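PDB 6V4C: long form salivary protein D7L1 from Culex quinquefasciatus, which binds and sequesters ADP, ATP and other adenine nucleotides of the vertebrate host, inhibiting platelet aggregation and haemostasis while the female mosquito feeds. Local coordinates for residues Phe27-Lys32 against Asp42-Cys47; Trp36-Ser41 against Ala46-Cys51; Gly147-Arg152 against Lys287-Glu292; Leu256-Val261 against Tyr266-Arg271. One frame throughout, in Å; residues are numbered along the deposited sequence.

Interaction 1 of 4, residues Phe27-Lys32 against Asp42-Cys47; sequences FGLAEK and DGKTAC
A trans chi1 (-178°) stands the isobutyl group of Leu29 off helix 27-34 and spreads its two methyls over the turn that leads into helix 45-55. This is helix-to-turn packing in the N-terminal odorant-binding-type (PBP/GOBP) domain: Asp42 to Thr45 form a type I beta turn, and one leucine makes all the close contacts between helix and turn. Each methyl has its own partner. CD2 lies against the aliphatic part of Lys44, 3.6 Å from its CD, where the lysine chain passes at a slant before its end leads away from the helix. CD1 meets the Asp42 carboxylate, its carbon CG 3.6 Å away; the two side chains run past each other in opposite directions, and a methyl against a carboxylate carbon makes van der Waals contact at the exposed border. Thr45 sits deeper. Its hydroxyl makes a weak hydrogen bond back to the carbonyl of Asp42, within the turn, and accepts another weak one from the indole NE1 of Trp33. The turn itself is closed by Thr45 N donating to Asp42 O at 3.2 Å. Leu29 CD1 touches this hydroxyl too, 3.8 Å from Thr45 OG1.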
loop_
_atom_site.group_PDB
_atom_site.type_symbol
_atom_site.label_atom_id
_atom_site.label_comp_id
_atom_site.label_asym_id
_atom_site.label_seq_id
_atom_site.Cartn_x
_atom_site.Cartn_y
_atom_site.Cartn_z
ATOM N N PHE A 27 17.839 6.204 6.355
ATOM C CA PHE A 27 17.618 4.837 5.903
ATOM C C PHE A 27 17.957 3.810 6.976
ATOM O O PHE A 27 17.340 2.739 7.018
ATOM C CB PHE A 27 18.394 4.586 4.612
ATOM C CG PHE A 27 18.086 5.582 3.531
ATOM C CD1 PHE A 27 17.036 5.369 2.655
ATOM C CD2 PHE A 27 18.832 6.743 3.407
ATOM C CE1 PHE A 27 16.743 6.290 1.667
ATOM C CE2 PHE A 27 18.542 7.669 2.421
ATOM C CZ PHE A 27 17.497 7.442 1.550
ATOM N N GLY A 28 18.923 4.113 7.846
ATOM C CA GLY A 28 19.181 3.233 8.973
ATOM C C GLY A 28 17.991 3.134 9.905
ATOM O O GLY A 28 17.670 2.055 10.410
ATOM N N LEU A 29 17.317 4.262 10.144
ATOM C CA LEU A 29 16.086 4.233 10.925
ATOM C C LEU A 29 14.990 3.479 10.183
ATOM O O LEU A 29 14.207 2.743 10.796
ATOM C CB LEU A 29 15.639 5.657 11.250
ATOM C CG LEU A 29 14.387 5.803 12.115
ATOM C CD1 LEU A 29 14.572 5.108 13.454
ATOM C CD2 LEU A 29 14.046 7.270 12.315
ATOM N N ALA A 30 14.919 3.651 8.861
ATOM C CA ALA A 30 13.968 2.878 8.072
ATOM C C ALA A 30 14.269 1.389 8.163
ATOM O O ALA A 30 13.349 0.566 8.227
ATOM C CB ALA A 30 13.989 3.347 6.618
ATOM N N GLU A 31 15.552 1.025 8.184
ATOM C CA GLU A 31 15.912 -0.382 8.321
ATOM C C GLU A 31 15.451 -0.941 9.663
ATOM O O GLU A 31 15.020 -2.097 9.748
ATOM C CB GLU A 31 17.420 -0.563 8.143
ATOM N N LYS A 32 15.529 -0.131 10.723
ATOM C CA LYS A 32 15.074 -0.586 12.033
ATOM C C LYS A 32 13.568 -0.813 12.045
ATOM O O LYS A 32 13.082 -1.770 12.663
ATOM C CB LYS A 32 15.471 0.422 13.113
ATOM C CG LYS A 32 16.948 0.415 13.472
ATOM N N ASP A 42 14.897 6.847 19.452
ATOM C CA ASP A 42 15.060 7.320 18.086
ATOM C C ASP A 42 13.957 8.337 17.823
ATOM O O ASP A 42 12.771 8.030 17.988
ATOM C CB ASP A 42 14.971 6.154 17.105
ATOM C CG ASP A 42 16.309 5.825 16.475
ATOM O OD1 ASP A 42 17.022 6.771 16.077
ATOM O OD2 ASP A 42 16.650 4.628 16.382
ATOM N N GLY A 43 14.353 9.546 17.426
ATOM C CA GLY A 43 13.464 10.691 17.366
ATOM C C GLY A 43 12.129 10.493 16.677
ATOM O O GLY A 43 11.078 10.746 17.272
ATOM N N LYS A 44 12.153 10.035 15.426
ATOM C CA LYS A 44 10.945 9.986 14.609
ATOM C C LYS A 44 10.072 8.767 14.883
ATOM O O LYS A 44 8.983 8.671 14.306
ATOM C CB LYS A 44 11.320 10.000 13.124
ATOM C CG LYS A 44 12.417 10.985 12.751
ATOM C CD LYS A 44 13.007 10.629 11.394
ATOM C CE LYS A 44 14.260 11.430 11.083
ATOM N NZ LYS A 44 13.949 12.789 10.565
ATOM N N THR A 45 10.511 7.844 15.742
ATOM C CA THR A 45 9.794 6.581 15.903
ATOM C C THR A 45 8.427 6.772 16.550
ATOM O O THR A 45 7.503 5.993 16.282
ATOM C CB THR A 45 10.648 5.596 16.705
ATOM O OG1 THR A 45 11.943 5.489 16.101
ATOM C CG2 THR A 45 10.004 4.217 16.737
ATOM N N ALA A 46 8.271 7.804 17.381
ATOM C CA ALA A 46 7.030 7.978 18.131
ATOM C C ALA A 46 5.834 8.152 17.200
ATOM O O ALA A 46 4.838 7.428 17.311
ATOM C CB ALA A 46 7.158 9.163 19.090
ATOM N N CYS A 47 5.913 9.106 16.272
ATOM C CA CYS A 47 4.793 9.352 15.371
ATOM C C CYS A 47 4.691 8.323 14.253
ATOM O O CYS A 47 3.644 8.241 13.601
ATOM C CB CYS A 47 4.851 10.769 14.797
ATOM S SG CYS A 47 4.564 12.088 16.011
#

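Interaction 2 of 4, residues Trp36-Ser41 against Ala46-Cys51; sequences WSLAES and ACYVKC
Leu38 and Tyr48 meet at about a right angle, the leucine bringing one methyl up to the edge of the tyrosine ring. The contact belongs to the N-terminal PBP/GOBP domain, where the irregular segment 36-41 leaves helix 27-34 through a Schellman motif and runs back past the next helix, 45-55. Trp36 is the residue with positive phi at that helix end, and its turn sends the chain on toward Leu38.

The methyl in question is CD1, which lies near the plane of the ring, 4.0 Å from Tyr48 CE2. It approaches the rim, and the ring is stacked with Trp33 of helix 27-34. Tyr48 holds its CG anti to the backbone N (chi1 163°), which swings the ring off helix 45-55 toward the loop; Glu15, Cys18 and Met19 of helix 8-22 pack against it as well. Val49, one residue on, turns its CG2 methyl to the branch point CG of the same leucine. Leu38 thus lies against two successive side chains of one helix, while Ile112 and Asn115 of helix 104-117 and Trp33 also touch it.

All three touching residues are buried and the contact is apolar throughout. Two disulfides fasten helix 45-55 to other helices of the domain, Cys51 to Cys18 of helix 8-22 and Cys47 to Cys104 at the start of helix 104-117. Trp36, although it barely takes part here, is tied to helix 8-22 by its indole NE1, which bonds to Glu15. The looser of the two leucine contacts is that of Leu38 CG with Val49 CG2, at 4.3 Å.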
loop_
_atom_site.group_PDB
_atom_site.type_symbol
_atom_site.label_atom_id
_atom_site.label_comp_id
_atom_site.label_asym_id
_atom_site.label_seq_id
_atom_site.Cartn_x
_atom_site.Cartn_y
_atom_site.Cartn_z
ATOM N N TRP A 36 11.119 -4.064 12.754
ATOM C CA TRP A 36 10.280 -3.843 13.933
ATOM C C TRP A 36 11.114 -3.643 15.198
ATOM O O TRP A 36 10.763 -4.118 16.280
ATOM C CB TRP A 36 9.217 -4.931 14.110
ATOM C CG TRP A 36 7.945 -4.641 13.371
ATOM C CD1 TRP A 36 7.817 -4.336 12.046
ATOM C CD2 TRP A 36 6.617 -4.634 13.914
ATOM N NE1 TRP A 36 6.494 -4.135 11.733
ATOM C CE2 TRP A 36 5.737 -4.315 12.861
ATOM C CE3 TRP A 36 6.089 -4.868 15.188
ATOM C CZ2 TRP A 36 4.358 -4.223 13.041
ATOM C CZ3 TRP A 36 4.720 -4.775 15.366
ATOM C CH2 TRP A 36 3.870 -4.455 14.299
ATOM N N SER A 37 12.233 -2.932 15.056
ATOM C CA SER A 37 13.041 -2.511 16.200
ATOM C C SER A 37 12.572 -1.116 16.606
ATOM O O SER A 37 13.226 -0.101 16.357
ATOM C CB SER A 37 14.524 -2.537 15.849
ATOM N N LEU A 38 11.399 -1.077 17.235
ATOM C CA LEU A 38 10.772 0.175 17.644
ATOM C C LEU A 38 11.296 0.545 19.026
ATOM O O LEU A 38 10.999 -0.132 20.015
ATOM C CB LEU A 38 9.253 0.037 17.662
ATOM C CG LEU A 38 8.535 -0.292 16.354
ATOM C CD1 LEU A 38 9.276 0.285 15.150
ATOM C CD2 LEU A 38 8.318 -1.791 16.208
ATOM N N ALA A 39 12.068 1.627 19.098
ATOM C CA ALA A 39 12.687 2.067 20.343
ATOM C C ALA A 39 12.434 3.559 20.515
ATOM O O ALA A 39 12.909 4.372 19.715
ATOM N N GLU A 40 11.681 3.913 21.553
ATOM C CA GLU A 40 11.573 5.309 21.955
ATOM C C GLU A 40 12.935 5.787 22.434
ATOM O O GLU A 40 13.425 5.355 23.482
ATOM C CB GLU A 40 10.535 5.451 23.068
ATOM N N SER A 41 13.546 6.676 21.656
ATOM C CA SER A 41 14.933 7.069 21.856
ATOM C C SER A 41 15.485 7.436 20.489
ATOM O O SER A 41 16.428 8.225 20.370
ATOM N N ALA A 46 8.271 7.804 17.381
ATOM C CA ALA A 46 7.030 7.978 18.131
ATOM C C ALA A 46 5.834 8.152 17.200
ATOM O O ALA A 46 4.838 7.428 17.311
ATOM C CB ALA A 46 7.158 9.163 19.090
ATOM N N CYS A 47 5.913 9.106 16.272
ATOM C CA CYS A 47 4.793 9.352 15.371
ATOM C C CYS A 47 4.691 8.323 14.253
ATOM O O CYS A 47 3.644 8.241 13.601
ATOM C CB CYS A 47 4.851 10.769 14.797
ATOM S SG CYS A 47 4.564 12.088 16.011
ATOM N N TYR A 48 5.745 7.543 14.010
ATOM C CA TYR A 48 5.631 6.436 13.067
ATOM C C TYR A 48 4.731 5.342 13.624
ATOM O O TYR A 48 3.888 4.789 12.906
ATOM C CB TYR A 48 7.011 5.869 12.731
ATOM C CG TYR A 48 6.935 4.499 12.091
ATOM C CD1 TYR A 48 6.518 4.351 10.776
ATOM C CD2 TYR A 48 7.263 3.354 12.809
ATOM C CE1 TYR A 48 6.436 3.104 10.187
ATOM C CE2 TYR A 48 7.184 2.099 12.226
ATOM C CZ TYR A 48 6.770 1.983 10.914
ATOM O OH TYR A 48 6.688 0.742 10.325
ATOM N N VAL A 49 4.904 5.011 14.905
ATOM C CA VAL A 49 4.068 3.991 15.532
ATOM C C VAL A 49 2.606 4.413 15.513
ATOM O O VAL A 49 1.710 3.591 15.282
ATOM C CB VAL A 49 4.571 3.691 16.957
ATOM C CG1 VAL A 49 3.631 2.730 17.662
ATOM C CG2 VAL A 49 5.981 3.125 16.905
ATOM N N LYS A 50 2.341 5.701 15.749
ATOM C CA LYS A 50 0.970 6.201 15.702
ATOM C C LYS A 50 0.358 5.985 14.324
ATOM O O LYS A 50 -0.769 5.492 14.201
ATOM C CB LYS A 50 0.938 7.683 16.080
ATOM C CG LYS A 50 -0.434 8.321 15.940
ATOM C CD LYS A 50 -0.385 9.814 16.210
ATOM C CE LYS A 50 -1.753 10.449 16.018
ATOM N NZ LYS A 50 -1.719 11.918 16.263
ATOM N N CYS A 51 1.092 6.358 13.273
ATOM C CA CYS A 51 0.646 6.079 11.912
ATOM C C CYS A 51 0.366 4.595 11.723
ATOM O O CYS A 51 -0.672 4.212 11.168
ATOM C CB CYS A 51 1.720 6.543 10.925
ATOM S SG CYS A 51 1.309 6.391 9.157
#

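Interaction 3 of 4, residues Gly147-Arg152 against Lys287-Glu292; sequences GISIFR and KALDSE
Gly147 reaches Glu292 through water: its carbonyl O lies 3.0 Å from a water that also sits 2.5 Å from Glu292 OE2, a suspiciously short distance; OE2 also bonds a 2-ethoxyethanol molecule. With its positive phi, Gly147 has backbone angles that favour glycine. Two residues on, the backbone N of Ser149 donates to a second water, which donates a hydrogen bond to Glu292 OE1 at 2.8 Å, so each carboxylate oxygen has a water bridge to the loop. Ser149 is also the N-cap of helix 150-158: its OG accepts from Arg152 N, 3.0 Å away and nearly straight at 166°, and is hydrogen-bonded to Glu260 as well. Leu289 CD2 rests beside that hydroxyl. Arg152 then turns at chi2 (60°) and runs obliquely across the glutamate, its CG 3.4 Å from Glu292 OE1. The opposite charges probably attract, but the oxygen stands well out of the guanidinium plane; the salt bridge of Arg152 goes to Asp161. Over one guanidinium face lies the carbonyl O of Glu292, 3.5 Å from Arg152 NH2. The contact thus sets the start of helix 150-158 beside the C-terminal end of helix 279-292, with helix 249-263 packing against both through Glu260.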
loop_
_atom_site.group_PDB
_atom_site.type_symbol
_atom_site.label_atom_id
_atom_site.label_comp_id
_atom_site.label_asym_id
_atom_site.label_seq_id
_atom_site.Cartn_x
_atom_site.Cartn_y
_atom_site.Cartn_z
ATOM N N GLY A 147 7.055 -9.028 -5.758
ATOM C CA GLY A 147 7.786 -9.470 -6.926
ATOM C C GLY A 147 7.054 -9.325 -8.245
ATOM O O GLY A 147 7.674 -9.508 -9.300
ATOM N N ILE A 148 5.761 -9.010 -8.221
ATOM C CA ILE A 148 4.989 -8.755 -9.430
ATOM C C ILE A 148 4.299 -7.407 -9.281
ATOM O O ILE A 148 3.812 -7.064 -8.195
ATOM C CB ILE A 148 3.976 -9.887 -9.719
ATOM C CG1 ILE A 148 3.287 -9.670 -11.070
ATOM C CG2 ILE A 148 2.948 -10.000 -8.602
ATOM C CD1 ILE A 148 2.387 -10.822 -11.491
ATOM N N SER A 149 4.275 -6.628 -10.359
ATOM C CA SER A 149 3.659 -5.311 -10.286
ATOM C C SER A 149 2.139 -5.434 -10.243
ATOM O O SER A 149 1.559 -6.458 -10.610
ATOM C CB SER A 149 4.087 -4.428 -11.461
ATOM O OG SER A 149 3.288 -4.646 -12.613
ATOM N N ILE A 150 1.493 -4.367 -9.769
ATOM C CA ILE A 150 0.036 -4.366 -9.680
ATOM C C ILE A 150 -0.586 -4.415 -11.072
ATOM O O ILE A 150 -1.607 -5.080 -11.289
ATOM C CB ILE A 150 -0.460 -3.167 -8.846
ATOM C CG1 ILE A 150 -1.988 -3.159 -8.750
ATOM C CG2 ILE A 150 0.039 -1.855 -9.437
ATOM C CD1 ILE A 150 -2.571 -4.345 -8.011
ATOM N N PHE A 151 0.039 -3.745 -12.045
ATOM C CA PHE A 151 -0.499 -3.745 -13.401
ATOM C C PHE A 151 -0.359 -5.113 -14.055
ATOM O O PHE A 151 -1.273 -5.570 -14.750
ATOM C CB PHE A 151 0.182 -2.663 -14.244
ATOM C CG PHE A 151 -0.033 -1.274 -13.719
ATOM C CD1 PHE A 151 -1.204 -0.592 -13.993
ATOM C CD2 PHE A 151 0.927 -0.660 -12.936
ATOM C CE1 PHE A 151 -1.411 0.683 -13.501
ATOM C CE2 PHE A 151 0.726 0.619 -12.443
ATOM C CZ PHE A 151 -0.444 1.287 -12.725
ATOM N N ARG A 152 0.778 -5.779 -13.846
ATOM C CA ARG A 152 0.957 -7.119 -14.394
ATOM C C ARG A 152 0.052 -8.119 -13.687
ATOM O O ARG A 152 -0.539 -8.995 -14.329
ATOM C CB ARG A 152 2.428 -7.527 -14.284
ATOM C CG ARG A 152 2.736 -8.946 -14.741
ATOM C CD ARG A 152 2.377 -9.160 -16.200
ATOM N NE ARG A 152 2.690 -10.524 -16.628
ATOM C CZ ARG A 152 2.279 -11.064 -17.770
ATOM N NH1 ARG A 152 1.530 -10.361 -18.608
ATOM N NH2 ARG A 152 2.611 -12.312 -18.070
ATOM N N LYS A 287 10.835 -0.959 -20.410
ATOM C CA LYS A 287 11.071 -1.938 -21.470
ATOM C C LYS A 287 10.971 -3.366 -20.945
ATOM O O LYS A 287 10.382 -4.232 -21.602
ATOM C CB LYS A 287 12.433 -1.701 -22.124
ATOM C CG LYS A 287 12.416 -0.683 -23.260
ATOM N N ALA A 288 11.543 -3.633 -19.767
ATOM C CA ALA A 288 11.493 -4.984 -19.217
ATOM C C ALA A 288 10.061 -5.388 -18.882
ATOM O O ALA A 288 9.684 -6.555 -19.038
ATOM C CB ALA A 288 12.394 -5.089 -17.987
ATOM N N LEU A 289 9.247 -4.430 -18.426
ATOM C CA LEU A 289 7.848 -4.724 -18.123
ATOM C C LEU A 289 7.042 -4.964 -19.394
ATOM O O LEU A 289 6.122 -5.792 -19.404
ATOM C CB LEU A 289 7.241 -3.593 -17.292
ATOM C CG LEU A 289 7.705 -3.510 -15.837
ATOM C CD1 LEU A 289 7.481 -2.118 -15.269
ATOM C CD2 LEU A 289 6.978 -4.552 -14.996
ATOM N N ASP A 290 7.361 -4.243 -20.472
ATOM C CA ASP A 290 6.762 -4.541 -21.771
ATOM C C ASP A 290 7.077 -5.972 -22.189
ATOM O O ASP A 290 6.196 -6.714 -22.637
ATOM C CB ASP A 290 7.293 -3.573 -22.833
ATOM C CG ASP A 290 6.827 -2.139 -22.627
ATOM O OD1 ASP A 290 5.831 -1.913 -21.908
ATOM O OD2 ASP A 290 7.463 -1.235 -23.209
ATOM N N SER A 291 8.344 -6.368 -22.054
ATOM C CA SER A 291 8.760 -7.710 -22.446
ATOM C C SER A 291 8.073 -8.770 -21.595
ATOM O O SER A 291 7.680 -9.826 -22.103
ATOM C CB SER A 291 10.277 -7.829 -22.324
ATOM O OG SER A 291 10.701 -9.157 -22.576
ATOM N N GLU A 292 7.926 -8.501 -20.296
ATOM C CA GLU A 292 7.220 -9.418 -19.406
ATOM C C GLU A 292 5.795 -9.667 -19.885
ATOM O O GLU A 292 5.281 -10.787 -19.773
ATOM C CB GLU A 292 7.220 -8.831 -17.995
ATOM C CG GLU A 292 6.543 -9.673 -16.938
ATOM C CD GLU A 292 6.570 -8.998 -15.579
ATOM O OE1 GLU A 292 5.924 -7.938 -15.423
ATOM O OE2 GLU A 292 7.250 -9.517 -14.672
HETATM O O HOH W 1 7.259 -10.128 -12.218
HETATM O O HOH W 2 5.956 -7.329 -12.645
#

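Interaction 4 of 4, residues Leu256-Val261 against Tyr266-Arg271; sequences LDYIEV and YSYRLR. With ADP (adenosine-5'-diphosphate), chain B.
The ADP pocket of this D7 protein, whose fold is built on odorant-binding-type (PBP/GOBP) helical domains, is walled in part by segment 266-271, and this contact packs that wall against helix 249-263. Tyr266 N donates to adenine N3 at 3.0 Å, while the Tyr266 ring has one face against the base, with ADP C2 over its centre. Its hydroxyl bonds to Glu9, and Phe13 meets the ring edge-to-face. Ser267 OG is paired with the ribose O3', at a modelled separation so short that its exact geometry is doubtful. Tyr137, Lys144 and Arg133 supply further bonds to the nucleotide.

Behind these residues, a chi1 of -170° carries the Tyr268 ring away from its own amide nitrogen and toward the helix, and Val261 CG1 lies over one ring face in a CH-pi contact, 4.2 Å from the ring centroid and 26° off the normal. Tyr258 crosses Arg269 at about a right angle, its ring and the guanidinium inclined at 58°, and it meets Tyr277 edge-to-face. The helix thus backs residues 268 and 269, just after the two that touch ADP. The hydroxyl oxygen of Tyr258 lies 3.7 Å from Arg269 CG, against the methylene part of the arginine.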
loop_
_atom_site.group_PDB
_atom_site.type_symbol
_atom_site.label_atom_id
_atom_site.label_comp_id
_atom_site.label_asym_id
_atom_site.label_seq_id
_atom_site.Cartn_x
_atom_site.Cartn_y
_atom_site.Cartn_z
ATOM N N LEU A 256 2.533 6.732 -13.648
ATOM C CA LEU A 256 2.122 5.336 -13.565
ATOM C C LEU A 256 3.310 4.387 -13.668
ATOM O O LEU A 256 3.361 3.378 -12.958
ATOM C CB LEU A 256 1.093 5.027 -14.650
ATOM C CG LEU A 256 -0.234 4.489 -14.126
ATOM C CD1 LEU A 256 -0.894 5.505 -13.212
ATOM C CD2 LEU A 256 -1.144 4.118 -15.276
ATOM N N ASP A 257 4.267 4.683 -14.555
ATOM C CA ASP A 257 5.439 3.819 -14.686
ATOM C C ASP A 257 6.177 3.692 -13.361
ATOM O O ASP A 257 6.607 2.597 -12.984
ATOM C CB ASP A 257 6.385 4.350 -15.762
ATOM C CG ASP A 257 5.858 4.141 -17.167
ATOM O OD1 ASP A 257 5.020 3.238 -17.371
ATOM O OD2 ASP A 257 6.288 4.885 -18.072
ATOM N N TYR A 258 6.333 4.802 -12.638
ATOM C CA TYR A 258 7.055 4.751 -11.372
ATOM C C TYR A 258 6.239 4.043 -10.299
ATOM O O TYR A 258 6.790 3.271 -9.505
ATOM C CB TYR A 258 7.445 6.162 -10.941
ATOM C CG TYR A 258 8.477 6.210 -9.844
ATOM C CD1 TYR A 258 9.564 5.342 -9.842
ATOM C CD2 TYR A 258 8.379 7.139 -8.818
ATOM C CE1 TYR A 258 10.513 5.392 -8.840
ATOM C CE2 TYR A 258 9.324 7.199 -7.814
ATOM C CZ TYR A 258 10.388 6.325 -7.828
ATOM O OH TYR A 258 11.326 6.389 -6.825
ATOM N N ILE A 259 4.924 4.282 -10.261
ATOM C CA ILE A 259 4.052 3.489 -9.397
ATOM C C ILE A 259 4.232 2.002 -9.676
ATOM O O ILE A 259 4.378 1.192 -8.753
ATOM C CB ILE A 259 2.582 3.921 -9.558
ATOM C CG1 ILE A 259 2.349 5.301 -8.939
ATOM C CG2 ILE A 259 1.658 2.883 -8.936
ATOM C CD1 ILE A 259 0.982 5.898 -9.253
ATOM N N GLU A 260 4.231 1.625 -10.957
ATOM C CA GLU A 260 4.354 0.213 -11.315
ATOM C C GLU A 260 5.652 -0.382 -10.790
ATOM O O GLU A 260 5.653 -1.464 -10.189
ATOM C CB GLU A 260 4.266 0.037 -12.829
ATOM C CG GLU A 260 4.439 -1.409 -13.244
ATOM C CD GLU A 260 3.951 -1.702 -14.643
ATOM O OE1 GLU A 260 3.858 -0.762 -15.461
ATOM O OE2 GLU A 260 3.656 -2.882 -14.919
ATOM N N VAL A 261 6.774 0.309 -11.012
ATOM C CA VAL A 261 8.066 -0.194 -10.551
ATOM C C VAL A 261 8.067 -0.374 -9.037
ATOM O O VAL A 261 8.558 -1.383 -8.516
ATOM C CB VAL A 261 9.210 0.721 -11.030
ATOM C CG1 VAL A 261 10.492 0.418 -10.269
ATOM C CG2 VAL A 261 9.433 0.548 -12.521
ATOM N N TYR A 266 7.006 -2.775 -1.975
ATOM C CA TYR A 266 6.571 -1.483 -1.453
ATOM C C TYR A 266 7.660 -0.750 -0.676
ATOM O O TYR A 266 7.533 0.459 -0.455
ATOM C CB TYR A 266 5.317 -1.656 -0.591
ATOM C CG TYR A 266 4.119 -2.175 -1.350
ATOM C CD1 TYR A 266 3.867 -1.768 -2.657
ATOM C CD2 TYR A 266 3.240 -3.079 -0.765
ATOM C CE1 TYR A 266 2.771 -2.244 -3.358
ATOM C CE2 TYR A 266 2.142 -3.560 -1.458
ATOM C CZ TYR A 266 1.914 -3.139 -2.755
ATOM O OH TYR A 266 0.824 -3.611 -3.447
ATOM N N SER A 267 8.720 -1.440 -0.263
ATOM C CA SER A 267 9.839 -0.819 0.439
ATOM C C SER A 267 10.858 -0.195 -0.506
ATOM O O SER A 267 11.938 0.198 -0.049
ATOM C CB SER A 267 10.544 -1.853 1.324
ATOM O OG SER A 267 9.618 -2.547 2.139
ATOM N N TYR A 268 10.525 -0.093 -1.796
ATOM C CA TYR A 268 11.486 0.313 -2.820
ATOM C C TYR A 268 12.169 1.632 -2.470
ATOM O O TYR A 268 13.402 1.720 -2.448
ATOM C CB TYR A 268 10.759 0.412 -4.163
ATOM C CG TYR A 268 11.644 0.593 -5.377
ATOM C CD1 TYR A 268 12.233 -0.498 -5.999
ATOM C CD2 TYR A 268 11.860 1.853 -5.922
ATOM C CE1 TYR A 268 13.031 -0.340 -7.120
ATOM C CE2 TYR A 268 12.654 2.022 -7.044
ATOM C CZ TYR A 268 13.236 0.921 -7.638
ATOM O OH TYR A 268 14.028 1.082 -8.753
ATOM N N ARG A 269 11.383 2.669 -2.184
ATOM C CA ARG A 269 11.957 3.984 -1.923
ATOM C C ARG A 269 12.670 4.079 -0.580
ATOM O O ARG A 269 13.362 5.074 -0.338
ATOM C CB ARG A 269 10.883 5.064 -2.022
ATOM C CG ARG A 269 10.349 5.267 -3.424
ATOM C CD ARG A 269 9.193 6.244 -3.426
ATOM N NE ARG A 269 9.630 7.620 -3.220
ATOM C CZ ARG A 269 8.823 8.605 -2.839
ATOM N NH1 ARG A 269 7.539 8.360 -2.605
ATOM N NH2 ARG A 269 9.301 9.832 -2.679
ATOM N N LEU A 270 12.526 3.081 0.289
ATOM C CA LEU A 270 13.154 3.118 1.603
ATOM C C LEU A 270 14.558 2.526 1.618
ATOM O O LEU A 270 15.276 2.698 2.608
ATOM C CB LEU A 270 12.259 2.429 2.634
ATOM C CG LEU A 270 10.868 3.054 2.740
ATOM C CD1 LEU A 270 9.904 2.101 3.415
ATOM C CD2 LEU A 270 10.932 4.379 3.486
ATOM N N ARG A 271 14.984 1.907 0.560
ATOM C CA ARG A 271 16.392 1.554 0.469
ATOM C C ARG A 271 17.064 2.703 -0.218
ATOM O O ARG A 271 16.548 3.229 -1.062
ATOM C CB ARG A 271 16.685 0.370 -0.387
ATOM C CG ARG A 271 15.644 -0.668 -0.180
ATOM C CD ARG A 271 16.167 -1.613 0.750
ATOM N NE ARG A 271 14.899 -2.157 1.009
ATOM C CZ ARG A 271 14.105 -2.752 0.165
ATOM N NH1 ARG A 271 14.367 -2.890 -1.087
ATOM N NH2 ARG A 271 13.018 -3.262 0.597
HETATM P PB ADP B . 11.911 -10.245 3.258
HETATM O O1B ADP B . 12.065 -11.589 2.997
HETATM O O2B ADP B . 13.096 -9.593 3.667
HETATM O O3B ADP B . 10.899 -10.014 4.152
HETATM P PA ADP B . 12.596 -8.384 1.132
HETATM O O1A ADP B . 13.533 -8.789 0.042
HETATM O O2A ADP B . 13.303 -7.660 2.120
HETATM O O3A ADP B . 11.881 -9.577 1.803
HETATM O "O5'" ADP B . 11.260 -7.693 0.890
HETATM C "C5'" ADP B . 10.336 -7.441 1.925
HETATM C "C4'" ADP B . 9.389 -6.316 1.576
HETATM O "O4'" ADP B . 8.288 -6.771 0.831
HETATM C "C3'" ADP B . 8.628 -5.660 2.705
HETATM O "O3'" ADP B . 9.360 -4.659 3.332
HETATM C "C2'" ADP B . 7.319 -5.172 2.092
HETATM O "O2'" ADP B . 7.369 -3.829 1.866
HETATM C "C1'" ADP B . 7.335 -5.798 0.737
HETATM N N9 ADP B . 6.114 -6.427 0.340
HETATM C C8 ADP B . 5.492 -7.373 1.019
HETATM N N7 ADP B . 4.450 -7.818 0.452
HETATM C C5 ADP B . 4.349 -7.117 -0.687
HETATM C C6 ADP B . 3.442 -7.123 -1.741
HETATM N N6 ADP B . 2.404 -7.882 -1.815
HETATM N N1 ADP B . 3.634 -6.284 -2.728
HETATM C C2 ADP B . 4.653 -5.485 -2.677
HETATM N N3 ADP B . 5.561 -5.405 -1.771
HETATM C C4 ADP B . 5.379 -6.247 -0.780
#

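Overall arrangement
From the N terminus, interaction 1 closes the short loop between helices 27-34 and 45-55, and interaction 2 closes a smaller one ending on the same helix; they cross, interaction 2 opening inside the first loop and ending beyond it, share Ala46 and Cys47, and touch where Lys32 O probably accepts from Ser37 N. Far along the chain, interaction 3 closes a long loop joining the start of helix 150-158 to the final helix, and interaction 4, beside the ADP, is nested inside it. Those two meet where Phe151 packs on Leu256. Interaction 1 also reaches interaction 4, where Phe27 packs on Leu270, whereas interactions 2 and 3 lie on opposite sides of the chain's centre, about 34 Å apart between centres.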